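Glyoxalase/bleomycin resistance protein/dioxygenase (Alicyclobacillus acidocaldarius subsp. acidocaldarius, PDB 3RRI) is of unproven function but belongs to the vicinal oxygen chelate (glyoxalase) superfamily and is probably a metal-binding protein, possibly with dioxygenase activity. Local coordinates at residues K34-R37 with I43-D46; V64-R69 with T112-D117; N83-A88 with I93-D98. One frame throughout, in Å; residues are numbered along the deposited sequence.

The three contacts follow the repeated sheet-and-helix plan of the glyoxalase superfamily. Contact 1 is a strand pairing in the four-stranded sheet formed by the first half of the chain, and a bound acetate lies at it; contacts 2 and 3 build on the sheet of the second half. The centre of contact 1 lies about 22 Å from that of contact 2 and about 21 Å from that of contact 3. Contacts 2 and 3 have centres about 12 Å apart and touch, since strands 110-116 and 95-98 are neighbours: Phe114 N lies 2.9 Å from His97 O. Along the chain, contact 3 is nested inside the loop closed by contact 2. Contacts 1 and 2 both touch a third subunit, another copy of the protein.

Contact 1: residues K34-R37 with I43-D46; sequences KLAR and ITLD. With ACT (acetate ion), chain C.
Lys34 and Asp46 form an antiparallel hydrogen-bonded pair in the beta hairpin of strands 34-39 and 42-47, where strand 34-39 is the edge of a four-stranded sheet within this chain and meets the second subunit through the backbone of Leu35. Their side chains run alongside each other on one face, and the ammonium of Lys34 meets a single carboxylate oxygen in a weak salt bridge, Lys34 NZ to Asp46 OD2 3.3 Å; a bend at the third lysine torsion (-144°) helps to bring NZ there. A water accepts weakly from Lys34 NZ and donates to Asp46 OD1, so it spans the pair. Both ends have stronger partners beyond the hairpin: Lys34 NZ reaches Asp46 of the second subunit, and Asp46 OD1 takes the amide of Gly49.

On the opposite face Leu35 and Leu45, a non-hydrogen-bonded pair, cross obliquely, with CD1 of Leu35 4.1 Å from CD2 of Leu45. Helix 20-30 lies against both through Val28.

The regular pairing breaks where Ala36 and Arg37 both face Thr44, a classic beta bulge. Ala36 N donates to Thr44 O at 2.9 Å, whereas Arg37 N makes only a weak bond to that carbonyl and turns to the threonine hydroxyl, Arg37 N to Thr44 OG1 2.8 Å. A first torsion of 77° sets OG1 between the backbone N and the carbonyl carbon of Thr44, where it can take this extra amide. The same hydroxyl is bonded to Tyr135 O of the third subunit and lies over one guanidinium face of Arg37, toward the rim. Arg37 NH1 also bonds Tyr39 OH, and NE forms a salt bridge with the terminal carboxylate of Tyr135 of the third subunit. The acetate, probably from the crystallisation liquor and also bonded to Tyr128 OH of that subunit, sits at the guanidinium edge, in its plane, where Arg37 NH1 and NH2 both donate to its OXT at 2.9 Å.

Contact 2: residues V64-R69 with T112-D117; sequences VSMYPR and TFFLID
A Met-aromatic contact fastens the loop between strands 50-56 and 70-74 to strand 110-116: selenomethionine Met66 lies across the ring of Phe114. The two side chains meet at about a right angle, and the methyl group settles over one face of the phenyl ring, displaced toward its rim. Met66 CE stands 3.9 Å from the ring centroid and 24° off the normal, a CH-pi contact, with Phe114 CE2 as its nearest ring atom. The selenium comes in more obliquely, Met66 SE being 4.5 Å from the centroid. The Met66 chain is extended through the first two torsions, then folds at the third (-69°), and this final bend brings CE over the ring while CG of Met66 stays 3.7 Å from Phe114 CZ, next to the carbon that CE touches.

Phe114 projects from a strand of the second sheet of this glyoxalase-superfamily fold, paired on one side with strand 95-98 and on the other with strand 122-128. His70 meets its ring edge-to-face, and the side chain of Glu124 also touches it. Met66 is itself tied to His70, whose ND1 is hydrogen-bonded to the Met66 carbonyl oxygen.

Farther along the strand the loop makes a second, smaller apolar touch. Val64 and Ile116 reach toward each other tip to tip, CG1 of Val64 lying 4.0 Å from CD1 of Ile116, and Leu122 packs against both. Ile116 extends toward the loop with CG1 anti to its backbone N (-176°) and its second torsion also extended, which carries CD1 out to the valine.

Contact 3: residues N83-A88 with I93-D98; sequences NLYKLA and IPFYHD
Ala88 and Phe95 meet at the apolar centre, where helix 78-90 packs on the segment that follows it and enters strand 95-98, the helix-to-strand return onto the second sheet of the glyoxalase-superfamily fold. The methyl CB of Ala88 approaches the phenyl ring obliquely, 3.7 Å from Phe95 CZ. Tyr85, a turn earlier on the helix, meets the same ring: the two rings are inclined at 77° with centroids 5.7 Å apart, and the closest carbons are Tyr85 CE1 and Phe95 CE2. Leu115, from the neighbouring strand, packs on both Ala88 and Phe95. Toward the connection, Ile93 CD1 touches Leu87 CD2 at 3.9 Å, and Ile93 CB and CG1 lie against the backbone of Ala88.

The polar bonds lie around this centre. Ile93 N donates to Ala88 O at 2.9 Å, tying the returning chain to the last turn of helix 78-90. With its first torsion extended (178°), Tyr85 reaches past Phe95 to Asp98, and its OH donates to Asp98 OD1 at 2.7 Å. The carboxylate oxygen sits at the ring edge, in the ring plane, and is met on its syn side, somewhat out of the carboxylate plane; ring and carboxylate planes are 42° apart.

Asp98 OD2 forms a salt bridge with Lys89, which also makes a cation-pi contact with Phe95. Tyr85 and Lys89 thus both hold the carboxylate of Asp98, and the lysine charge would probably favour its ionised form.

Contact 1: residues K34-R37 with I43-D46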
ATOM      1  N   LYS A  34      22.070  -6.984  -5.323  1.00 20.94           N
ATOM      2  CA  LYS A  34      22.670  -6.964  -4.026  1.00 20.09           C
ATOM      3  C   LYS A  34      23.013  -8.390  -3.640  1.00 18.76           C
ATOM      4  O   LYS A  34      22.280  -9.304  -3.974  1.00 20.10           O
ATOM      5  CB  LYS A  34      21.717  -6.415  -3.007  1.00 20.30           C
ATOM      6  CG  LYS A  34      21.279  -4.985  -3.215  1.00 23.20           C
ATOM      7  CD  LYS A  34      20.142  -4.614  -2.251  1.00 29.94           C
ATOM      8  CE  LYS A  34      19.118  -3.660  -2.902  1.00 32.37           C
ATOM      9  NZ  LYS A  34      17.830  -3.694  -2.127  1.00 33.22           N
ATOM     10  N   LEU A  35      24.149  -8.562  -2.997  1.00 18.84           N
ATOM     11  CA  LEU A  35      24.595  -9.897  -2.589  1.00 18.11           C
ATOM     12  C   LEU A  35      23.952 -10.166  -1.240  1.00 17.36           C
ATOM     13  O   LEU A  35      24.059  -9.346  -0.364  1.00 17.93           O
ATOM     14  CB  LEU A  35      26.097  -9.984  -2.420  1.00 18.70           C
ATOM     15  CG  LEU A  35      26.675 -11.305  -1.906  1.00 21.23           C
ATOM     16  CD1 LEU A  35      26.433 -12.461  -2.856  1.00 21.65           C
ATOM     17  CD2 LEU A  35      28.184 -11.154  -1.575  1.00 21.57           C
ATOM     18  N   ALA A  36      23.290 -11.320  -1.122  1.00 18.56           N
ATOM     19  CA  ALA A  36      22.666 -11.749   0.152  1.00 18.70           C
ATOM     20  C   ALA A  36      23.556 -12.769   0.831  1.00 18.95           C
ATOM     21  O   ALA A  36      24.321 -12.412   1.692  1.00 21.39           O
ATOM     22  CB  ALA A  36      21.302 -12.311  -0.080  1.00 18.55           C
ATOM     23  N   ARG A  37      23.512 -14.017   0.387  1.00 20.06           N
ATOM     24  CA  ARG A  37      24.237 -15.098   1.065  1.00 20.62           C
ATOM     25  C   ARG A  37      25.221 -15.846   0.161  1.00 21.99           C
ATOM     26  O   ARG A  37      25.003 -15.990  -1.039  1.00 21.79           O
ATOM     27  CB  ARG A  37      23.230 -16.051   1.730  1.00 20.62           C
ATOM     28  CG  ARG A  37      22.515 -15.418   2.866  1.00 21.12           C
ATOM     29  CD  ARG A  37      21.422 -16.333   3.434  1.00 23.55           C
ATOM     30  NE  ARG A  37      20.211 -16.419   2.599  1.00 21.30           N
ATOM     31  CZ  ARG A  37      19.694 -17.539   2.099  1.00 22.49           C
ATOM     32  NH1 ARG A  37      20.283 -18.731   2.282  1.00 20.78           N
ATOM     33  NH2 ARG A  37      18.558 -17.500   1.439  1.00 20.42           N
ATOM     34  N   ILE A  43      25.774 -18.703  -4.655  1.00 20.88           N
ATOM     35  CA  ILE A  43      25.542 -17.357  -4.101  1.00 20.54           C
ATOM     36  C   ILE A  43      24.094 -16.976  -4.339  1.00 18.84           C
ATOM     37  O   ILE A  43      23.491 -17.369  -5.343  1.00 19.82           O
ATOM     38  CB  ILE A  43      26.473 -16.259  -4.683  1.00 20.90           C
ATOM     39  CG1 ILE A  43      26.231 -16.062  -6.186  1.00 22.78           C
ATOM     40  CG2 ILE A  43      27.939 -16.582  -4.394  1.00 22.59           C
ATOM     41  CD1 ILE A  43      26.943 -14.831  -6.722  1.00 23.80           C
ATOM     42  N   THR A  44      23.532 -16.236  -3.383  1.00 18.54           N
ATOM     43  CA  THR A  44      22.153 -15.772  -3.468  1.00 19.28           C
ATOM     44  C   THR A  44      22.081 -14.264  -3.562  1.00 19.30           C
ATOM     45  O   THR A  44      22.881 -13.544  -2.963  1.00 19.62           O
ATOM     46  CB  THR A  44      21.301 -16.259  -2.268  1.00 19.47           C
ATOM     47  OG1 THR A  44      21.577 -15.480  -1.096  1.00 19.63           O
ATOM     48  CG2 THR A  44      21.579 -17.740  -2.039  1.00 20.08           C
ATOM     49  N   LEU A  45      21.119 -13.796  -4.351  1.00 18.50           N
ATOM     50  CA  LEU A  45      21.107 -12.406  -4.782  1.00 18.54           C
ATOM     51  C   LEU A  45      19.715 -11.844  -4.654  1.00 18.36           C
ATOM     52  O   LEU A  45      18.734 -12.535  -4.910  1.00 17.28           O
ATOM     53  CB  LEU A  45      21.517 -12.334  -6.228  1.00 18.86           C
ATOM     54  CG  LEU A  45      22.887 -12.848  -6.599  1.00 19.61           C
ATOM     55  CD1 LEU A  45      22.956 -13.031  -8.134  1.00 20.93           C
ATOM     56  CD2 LEU A  45      23.953 -11.914  -6.124  1.00 20.68           C
ATOM     57  N   ASP A  46      19.635 -10.570  -4.291  1.00 18.33           N
ATOM     58  CA  ASP A  46      18.412  -9.805  -4.368  1.00 18.47           C
ATOM     59  C   ASP A  46      18.477  -9.227  -5.793  1.00 18.30           C
ATOM     60  O   ASP A  46      19.254  -8.291  -6.093  1.00 20.18           O
ATOM     61  CB  ASP A  46      18.360  -8.741  -3.265  1.00 18.01           C
ATOM     62  CG  ASP A  46      17.299  -7.694  -3.467  1.00 19.90           C
ATOM     63  OD1 ASP A  46      16.664  -7.644  -4.545  1.00 18.42           O
ATOM     64  OD2 ASP A  46      17.082  -6.893  -2.503  1.00 21.55           O
TER
HETATM   65  C   ACT C 133      18.825 -20.717  -0.170  1.00 27.72           C
HETATM   66  O   ACT C 133      18.093 -20.758  -1.181  1.00 28.81           O
HETATM   67  OXT ACT C 133      18.285 -20.354   0.913  1.00 26.12           O
HETATM   68  CH3 ACT C 133      20.286 -21.064  -0.281  1.00 27.52           C
HETATM   69  O   HOH W   1      16.301  -4.931  -4.974  1.00 39.23           O

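Contact 2: residues V64-R69 with T112-D117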
ATOM      1  N   VAL A  64      24.191 -21.027 -27.121  1.00 38.68           N
ATOM      2  CA  VAL A  64      23.052 -20.287 -26.602  1.00 38.05           C
ATOM      3  C   VAL A  64      22.078 -19.917 -27.721  1.00 36.58           C
ATOM      4  O   VAL A  64      22.487 -19.458 -28.779  1.00 36.82           O
ATOM      5  CB  VAL A  64      23.524 -19.031 -25.815  1.00 38.29           C
ATOM      6  CG1 VAL A  64      24.242 -18.042 -26.734  1.00 39.19           C
ATOM      7  CG2 VAL A  64      22.363 -18.380 -25.110  1.00 38.80           C
ATOM      8  N   SER A  65      20.791 -20.166 -27.488  1.00 34.40           N
ATOM      9  CA  SER A  65      19.732 -19.620 -28.331  1.00 33.57           C
ATOM     10  C   SER A  65      18.630 -19.021 -27.439  1.00 31.64           C
ATOM     11  O   SER A  65      18.480 -19.414 -26.274  1.00 31.42           O
ATOM     12  CB  SER A  65      19.186 -20.677 -29.304  1.00 33.76           C
ATOM     13  OG  SER A  65      18.630 -21.789 -28.611  1.00 37.01           O
HETATM   14  N   MSE A  66      17.881 -18.069 -27.990  1.00 29.77           N
HETATM   15  CA  MSE A  66      16.892 -17.300 -27.241  1.00 28.52           C
HETATM   16  C   MSE A  66      15.919 -18.188 -26.488  1.00 27.75           C
HETATM   17  O   MSE A  66      15.608 -17.924 -25.330  1.00 27.55           O
HETATM   18  CB  MSE A  66      16.122 -16.373 -28.189  1.00 28.65           C
HETATM   19  CG  MSE A  66      15.082 -15.452 -27.535  1.00 28.11           C
HETATM   20 SE   MSE A  66      14.505 -13.995 -28.700  0.39 27.63          SE
HETATM   21  CE  MSE A  66      16.161 -12.979 -28.726  1.00 29.94           C
ATOM     22  N   TYR A  67      15.443 -19.234 -27.145  1.00 26.35           N
ATOM     23  CA  TYR A  67      14.453 -20.134 -26.554  1.00 25.56           C
ATOM     24  C   TYR A  67      15.106 -21.462 -26.230  1.00 24.43           C
ATOM     25  O   TYR A  67      16.096 -21.847 -26.848  1.00 24.79           O
ATOM     26  CB  TYR A  67      13.291 -20.327 -27.524  1.00 26.05           C
ATOM     27  CG  TYR A  67      12.651 -19.025 -27.904  1.00 28.79           C
ATOM     28  CD1 TYR A  67      12.935 -18.409 -29.133  1.00 31.51           C
ATOM     29  CD2 TYR A  67      11.795 -18.366 -27.026  1.00 31.23           C
ATOM     30  CE1 TYR A  67      12.360 -17.180 -29.470  1.00 32.84           C
ATOM     31  CE2 TYR A  67      11.207 -17.146 -27.355  1.00 33.07           C
ATOM     32  CZ  TYR A  67      11.490 -16.560 -28.578  1.00 34.08           C
ATOM     33  OH  TYR A  67      10.910 -15.358 -28.893  1.00 34.81           O
ATOM     34  N   PRO A  68      14.551 -22.219 -25.251  1.00 22.62           N
ATOM     35  CA  PRO A  68      13.329 -22.022 -24.515  1.00 22.25           C
ATOM     36  C   PRO A  68      13.521 -21.441 -23.101  1.00 21.89           C
ATOM     37  O   PRO A  68      12.532 -21.335 -22.350  1.00 21.54           O
ATOM     38  CB  PRO A  68      12.820 -23.448 -24.381  1.00 22.40           C
ATOM     39  CG  PRO A  68      14.022 -24.213 -24.124  1.00 22.10           C
ATOM     40  CD  PRO A  68      15.121 -23.538 -24.968  1.00 22.48           C
ATOM     41  N   ARG A  69      14.750 -21.044 -22.767  1.00 20.81           N
ATOM     42  CA  ARG A  69      15.108 -20.563 -21.421  1.00 20.47           C
ATOM     43  C   ARG A  69      15.704 -19.150 -21.394  1.00 20.40           C
ATOM     44  O   ARG A  69      16.713 -18.856 -22.056  1.00 20.40           O
ATOM     45  CB  ARG A  69      16.125 -21.501 -20.749  1.00 21.26           C
ATOM     46  CG  ARG A  69      15.562 -22.918 -20.468  1.00 22.00           C
ATOM     47  CD  ARG A  69      16.461 -23.672 -19.583  1.00 25.59           C
ATOM     48  NE  ARG A  69      15.992 -25.036 -19.302  1.00 24.51           N
ATOM     49  CZ  ARG A  69      15.061 -25.344 -18.404  1.00 26.57           C
ATOM     50  NH1 ARG A  69      14.434 -24.384 -17.721  1.00 27.21           N
ATOM     51  NH2 ARG A  69      14.710 -26.609 -18.216  1.00 26.07           N
ATOM     52  N   THR A 112      12.163  -4.737 -25.580  1.00 22.12           N
ATOM     53  CA  THR A 112      12.902  -5.834 -24.980  1.00 22.33           C
ATOM     54  C   THR A 112      14.402  -5.643 -25.233  1.00 21.65           C
ATOM     55  O   THR A 112      14.793  -5.094 -26.278  1.00 21.58           O
ATOM     56  CB  THR A 112      12.458  -7.158 -25.622  1.00 23.45           C
ATOM     57  OG1 THR A 112      13.190  -8.244 -25.077  1.00 27.81           O
ATOM     58  CG2 THR A 112      12.742  -7.119 -27.104  1.00 25.03           C
ATOM     59  N   PHE A 113      15.246  -6.043 -24.293  1.00 19.53           N
ATOM     60  CA  PHE A 113      16.659  -6.295 -24.578  1.00 19.34           C
ATOM     61  C   PHE A 113      17.098  -7.514 -23.781  1.00 19.74           C
ATOM     62  O   PHE A 113      16.473  -7.828 -22.763  1.00 19.60           O
ATOM     63  CB  PHE A 113      17.565  -5.089 -24.306  1.00 18.88           C
ATOM     64  CG  PHE A 113      17.540  -4.586 -22.887  1.00 17.77           C
ATOM     65  CD1 PHE A 113      18.485  -5.000 -21.959  1.00 17.87           C
ATOM     66  CD2 PHE A 113      16.600  -3.647 -22.480  1.00 18.28           C
ATOM     67  CE1 PHE A 113      18.498  -4.477 -20.688  1.00 16.71           C
ATOM     68  CE2 PHE A 113      16.600  -3.166 -21.182  1.00 20.35           C
ATOM     69  CZ  PHE A 113      17.550  -3.587 -20.303  1.00 17.93           C
ATOM     70  N   PHE A 114      18.083  -8.234 -24.293  1.00 18.86           N
ATOM     71  CA  PHE A 114      18.628  -9.412 -23.622  1.00 19.09           C
ATOM     72  C   PHE A 114      20.081  -9.179 -23.252  1.00 19.37           C
ATOM     73  O   PHE A 114      20.894  -8.810 -24.118  1.00 20.15           O
ATOM     74  CB  PHE A 114      18.615 -10.617 -24.540  1.00 18.33           C
ATOM     75  CG  PHE A 114      17.275 -11.248 -24.763  1.00 21.92           C
ATOM     76  CD1 PHE A 114      17.002 -12.496 -24.212  1.00 21.58           C
ATOM     77  CD2 PHE A 114      16.322 -10.662 -25.554  1.00 23.73           C
ATOM     78  CE1 PHE A 114      15.782 -13.130 -24.443  1.00 21.38           C
ATOM     79  CE2 PHE A 114      15.084 -11.276 -25.761  1.00 24.93           C
ATOM     80  CZ  PHE A 114      14.824 -12.525 -25.208  1.00 23.80           C
ATOM     81  N   LEU A 115      20.424  -9.421 -21.998  1.00 18.92           N
ATOM     82  CA  LEU A 115      21.798  -9.497 -21.527  1.00 19.40           C
ATOM     83  C   LEU A 115      22.202 -10.971 -21.451  1.00 20.61           C
ATOM     84  O   LEU A 115      21.344 -11.858 -21.543  1.00 20.24           O
ATOM     85  CB  LEU A 115      21.952  -8.852 -20.156  1.00 19.87           C
ATOM     86  CG  LEU A 115      21.417  -7.440 -19.996  1.00 18.57           C
ATOM     87  CD1 LEU A 115      21.652  -6.938 -18.631  1.00 18.53           C
ATOM     88  CD2 LEU A 115      22.083  -6.498 -21.060  1.00 18.41           C
ATOM     89  N   ILE A 116      23.504 -11.229 -21.338  1.00 21.02           N
ATOM     90  CA  ILE A 116      24.002 -12.612 -21.258  1.00 21.26           C
ATOM     91  C   ILE A 116      25.055 -12.683 -20.193  1.00 21.20           C
ATOM     92  O   ILE A 116      25.985 -11.876 -20.148  1.00 21.17           O
ATOM     93  CB  ILE A 116      24.480 -13.136 -22.656  1.00 21.41           C
ATOM     94  CG1 ILE A 116      24.912 -14.613 -22.601  1.00 22.83           C
ATOM     95  CG2 ILE A 116      25.583 -12.214 -23.251  1.00 21.67           C
ATOM     96  CD1 ILE A 116      25.184 -15.252 -23.960  1.00 24.07           C
ATOM     97  N   ASP A 117      24.857 -13.597 -19.237  1.00 20.65           N
ATOM     98  CA  ASP A 117      25.793 -13.761 -18.144  1.00 21.43           C
ATOM     99  C   ASP A 117      26.993 -14.665 -18.558  1.00 21.11           C
ATOM    100  O   ASP A 117      27.001 -15.213 -19.665  1.00 21.60           O
ATOM    101  CB  ASP A 117      25.074 -14.152 -16.819  1.00 21.27           C
ATOM    102  CG  ASP A 117      24.874 -15.635 -16.606  1.00 21.74           C
ATOM    103  OD1 ASP A 117      25.315 -16.442 -17.425  1.00 20.30           O
ATOM    104  OD2 ASP A 117      24.268 -15.983 -15.527  1.00 20.55           O
TER

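Contact 3: residues N83-A88 with I93-D98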
ATOM      1  N   ASN A  83      16.418   3.175 -17.459  1.00 18.18           N
ATOM      2  CA  ASN A  83      17.552   3.238 -16.560  1.00 19.34           C
ATOM      3  C   ASN A  83      18.428   1.997 -16.634  1.00 17.92           C
ATOM      4  O   ASN A  83      19.633   2.072 -16.553  1.00 18.26           O
ATOM      5  CB  ASN A  83      17.088   3.389 -15.107  1.00 19.81           C
ATOM      6  CG  ASN A  83      16.579   4.787 -14.783  1.00 22.17           C
ATOM      7  OD1 ASN A  83      16.683   5.715 -15.602  1.00 24.25           O
ATOM      8  ND2 ASN A  83      16.011   4.941 -13.586  1.00 21.81           N
ATOM      9  N   LEU A  84      17.794   0.825 -16.699  1.00 17.79           N
ATOM     10  CA  LEU A  84      18.576  -0.410 -16.711  1.00 17.99           C
ATOM     11  C   LEU A  84      19.311  -0.585 -18.025  1.00 18.14           C
ATOM     12  O   LEU A  84      20.455  -1.002 -18.042  1.00 18.93           O
ATOM     13  CB  LEU A  84      17.662  -1.617 -16.411  1.00 18.56           C
ATOM     14  CG  LEU A  84      18.375  -2.984 -16.390  1.00 18.89           C
ATOM     15  CD1 LEU A  84      19.435  -3.026 -15.262  1.00 18.37           C
ATOM     16  CD2 LEU A  84      17.352  -4.164 -16.263  1.00 17.80           C
ATOM     17  N   TYR A  85      18.659  -0.231 -19.124  1.00 18.63           N
ATOM     18  CA  TYR A  85      19.372  -0.270 -20.405  1.00 18.58           C
ATOM     19  C   TYR A  85      20.613   0.620 -20.389  1.00 18.91           C
ATOM     20  O   TYR A  85      21.680   0.228 -20.845  1.00 18.99           O
ATOM     21  CB  TYR A  85      18.431   0.163 -21.491  1.00 18.84           C
ATOM     22  CG  TYR A  85      19.022   0.217 -22.883  1.00 19.98           C
ATOM     23  CD1 TYR A  85      19.272  -0.946 -23.577  1.00 20.65           C
ATOM     24  CD2 TYR A  85      19.289   1.431 -23.501  1.00 23.22           C
ATOM     25  CE1 TYR A  85      19.790  -0.935 -24.844  1.00 22.10           C
ATOM     26  CE2 TYR A  85      19.808   1.453 -24.773  1.00 22.85           C
ATOM     27  CZ  TYR A  85      20.055   0.275 -25.438  1.00 22.42           C
ATOM     28  OH  TYR A  85      20.576   0.215 -26.707  1.00 24.86           O
ATOM     29  N   LYS A  86      20.445   1.828 -19.862  1.00 19.00           N
ATOM     30  CA  LYS A  86      21.547   2.799 -19.807  1.00 20.02           C
ATOM     31  C   LYS A  86      22.655   2.254 -18.916  1.00 19.42           C
ATOM     32  O   LYS A  86      23.848   2.362 -19.216  1.00 20.46           O
ATOM     33  CB  LYS A  86      21.040   4.137 -19.265  1.00 20.35           C
ATOM     34  CG  LYS A  86      22.122   5.183 -19.053  1.00 23.87           C
ATOM     35  CD  LYS A  86      21.532   6.492 -18.535  1.00 28.99           C
ATOM     36  CE  LYS A  86      22.586   7.426 -17.910  1.00 32.95           C
ATOM     37  NZ  LYS A  86      21.934   8.386 -16.967  1.00 36.68           N
ATOM     38  N   LEU A  87      22.272   1.619 -17.800  1.00 18.66           N
ATOM     39  CA  LEU A  87      23.244   1.040 -16.915  1.00 18.35           C
ATOM     40  C   LEU A  87      24.078  -0.029 -17.631  1.00 18.21           C
ATOM     41  O   LEU A  87      25.320  -0.039 -17.524  1.00 18.67           O
ATOM     42  CB  LEU A  87      22.516   0.427 -15.704  1.00 17.84           C
ATOM     43  CG  LEU A  87      23.337  -0.296 -14.619  1.00 20.04           C
ATOM     44  CD1 LEU A  87      22.606  -0.313 -13.231  1.00 20.46           C
ATOM     45  CD2 LEU A  87      23.719  -1.714 -14.968  1.00 20.19           C
ATOM     46  N   ALA A  88      23.390  -0.944 -18.308  1.00 18.58           N
ATOM     47  CA  ALA A  88      24.030  -2.047 -19.031  1.00 18.29           C
ATOM     48  C   ALA A  88      25.008  -1.535 -20.094  1.00 19.00           C
ATOM     49  O   ALA A  88      26.139  -2.019 -20.189  1.00 20.67           O
ATOM     50  CB  ALA A  88      22.973  -2.957 -19.634  1.00 18.80           C
ATOM     51  N   ILE A  93      27.985  -4.217 -20.063  1.00 21.32           N
ATOM     52  CA  ILE A  93      27.446  -5.561 -19.823  1.00 21.52           C
ATOM     53  C   ILE A  93      27.095  -6.182 -21.158  1.00 21.91           C
ATOM     54  O   ILE A  93      26.475  -5.524 -21.990  1.00 21.89           O
ATOM     55  CB  ILE A  93      26.189  -5.569 -18.916  1.00 20.68           C
ATOM     56  CG1 ILE A  93      26.477  -4.822 -17.620  1.00 21.71           C
ATOM     57  CG2 ILE A  93      25.752  -7.041 -18.666  1.00 21.84           C
ATOM     58  CD1 ILE A  93      25.330  -4.889 -16.568  1.00 21.49           C
ATOM     59  N   PRO A  94      27.500  -7.441 -21.393  1.00 22.43           N
ATOM     60  CA  PRO A  94      27.258  -7.936 -22.742  1.00 23.31           C
ATOM     61  C   PRO A  94      25.788  -8.087 -23.047  1.00 23.57           C
ATOM     62  O   PRO A  94      25.058  -8.645 -22.232  1.00 23.22           O
ATOM     63  CB  PRO A  94      27.942  -9.320 -22.760  1.00 23.25           C
ATOM     64  CG  PRO A  94      28.862  -9.308 -21.646  1.00 24.49           C
ATOM     65  CD  PRO A  94      28.419  -8.302 -20.633  1.00 23.50           C
ATOM     66  N   PHE A  95      25.373  -7.622 -24.216  1.00 23.01           N
ATOM     67  CA  PHE A  95      24.057  -7.899 -24.773  1.00 23.03           C
ATOM     68  C   PHE A  95      24.074  -9.140 -25.676  1.00 23.83           C
ATOM     69  O   PHE A  95      24.992  -9.330 -26.489  1.00 25.20           O
ATOM     70  CB  PHE A  95      23.561  -6.712 -25.599  1.00 22.33           C
ATOM     71  CG  PHE A  95      23.106  -5.548 -24.772  1.00 21.28           C
ATOM     72  CD1 PHE A  95      24.018  -4.773 -24.082  1.00 21.14           C
ATOM     73  CD2 PHE A  95      21.762  -5.217 -24.667  1.00 19.20           C
ATOM     74  CE1 PHE A  95      23.589  -3.672 -23.302  1.00 20.48           C
ATOM     75  CE2 PHE A  95      21.348  -4.144 -23.891  1.00 19.07           C
ATOM     76  CZ  PHE A  95      22.267  -3.386 -23.191  1.00 19.70           C
ATOM     77  N   TYR A  96      23.076 -10.001 -25.517  1.00 23.40           N
ATOM     78  CA  TYR A  96      22.751 -11.034 -26.475  1.00 23.61           C
ATOM     79  C   TYR A  96      21.918 -10.460 -27.610  1.00 23.06           C
ATOM     80  O   TYR A  96      22.082 -10.838 -28.785  1.00 24.36           O
ATOM     81  CB  TYR A  96      21.996 -12.186 -25.778  1.00 23.42           C
ATOM     82  CG  TYR A  96      21.636 -13.298 -26.709  1.00 25.21           C
ATOM     83  CD1 TYR A  96      22.616 -14.184 -27.167  1.00 27.97           C
ATOM     84  CD2 TYR A  96      20.330 -13.462 -27.164  1.00 25.21           C
ATOM     85  CE1 TYR A  96      22.287 -15.208 -28.051  1.00 29.57           C
ATOM     86  CE2 TYR A  96      19.993 -14.476 -28.037  1.00 27.61           C
ATOM     87  CZ  TYR A  96      20.977 -15.340 -28.478  1.00 28.30           C
ATOM     88  OH  TYR A  96      20.632 -16.349 -29.346  1.00 34.85           O
ATOM     89  N   HIS A  97      20.986  -9.588 -27.257  1.00 22.54           N
ATOM     90  CA  HIS A  97      20.140  -8.891 -28.229  1.00 22.66           C
ATOM     91  C   HIS A  97      19.923  -7.457 -27.772  1.00 22.45           C
ATOM     92  O   HIS A  97      19.480  -7.210 -26.658  1.00 21.38           O
ATOM     93  CB  HIS A  97      18.804  -9.625 -28.414  1.00 22.90           C
ATOM     94  CG  HIS A  97      18.133  -9.349 -29.726  1.00 27.43           C
ATOM     95  ND1 HIS A  97      17.639  -8.103 -30.059  1.00 33.52           N
ATOM     96  CD2 HIS A  97      17.878 -10.151 -30.787  1.00 29.66           C
ATOM     97  CE1 HIS A  97      17.104  -8.152 -31.270  1.00 33.34           C
ATOM     98  NE2 HIS A  97      17.246  -9.380 -31.737  1.00 32.85           N
ATOM     99  N   ASP A  98      20.253  -6.478 -28.627  1.00 22.10           N
ATOM    100  CA  ASP A  98      20.101  -5.093 -28.246  1.00 22.31           C
ATOM    101  C   ASP A  98      18.614  -4.703 -28.263  1.00 21.76           C
ATOM    102  O   ASP A  98      17.753  -5.490 -28.661  1.00 20.87           O
ATOM    103  CB  ASP A  98      20.925  -4.172 -29.202  1.00 23.12           C
ATOM    104  CG  ASP A  98      21.429  -2.885 -28.520  1.00 25.73           C
ATOM    105  OD1 ASP A  98      20.793  -2.373 -27.559  1.00 22.69           O
ATOM    106  OD2 ASP A  98      22.494  -2.357 -28.940  1.00 29.07           O
TER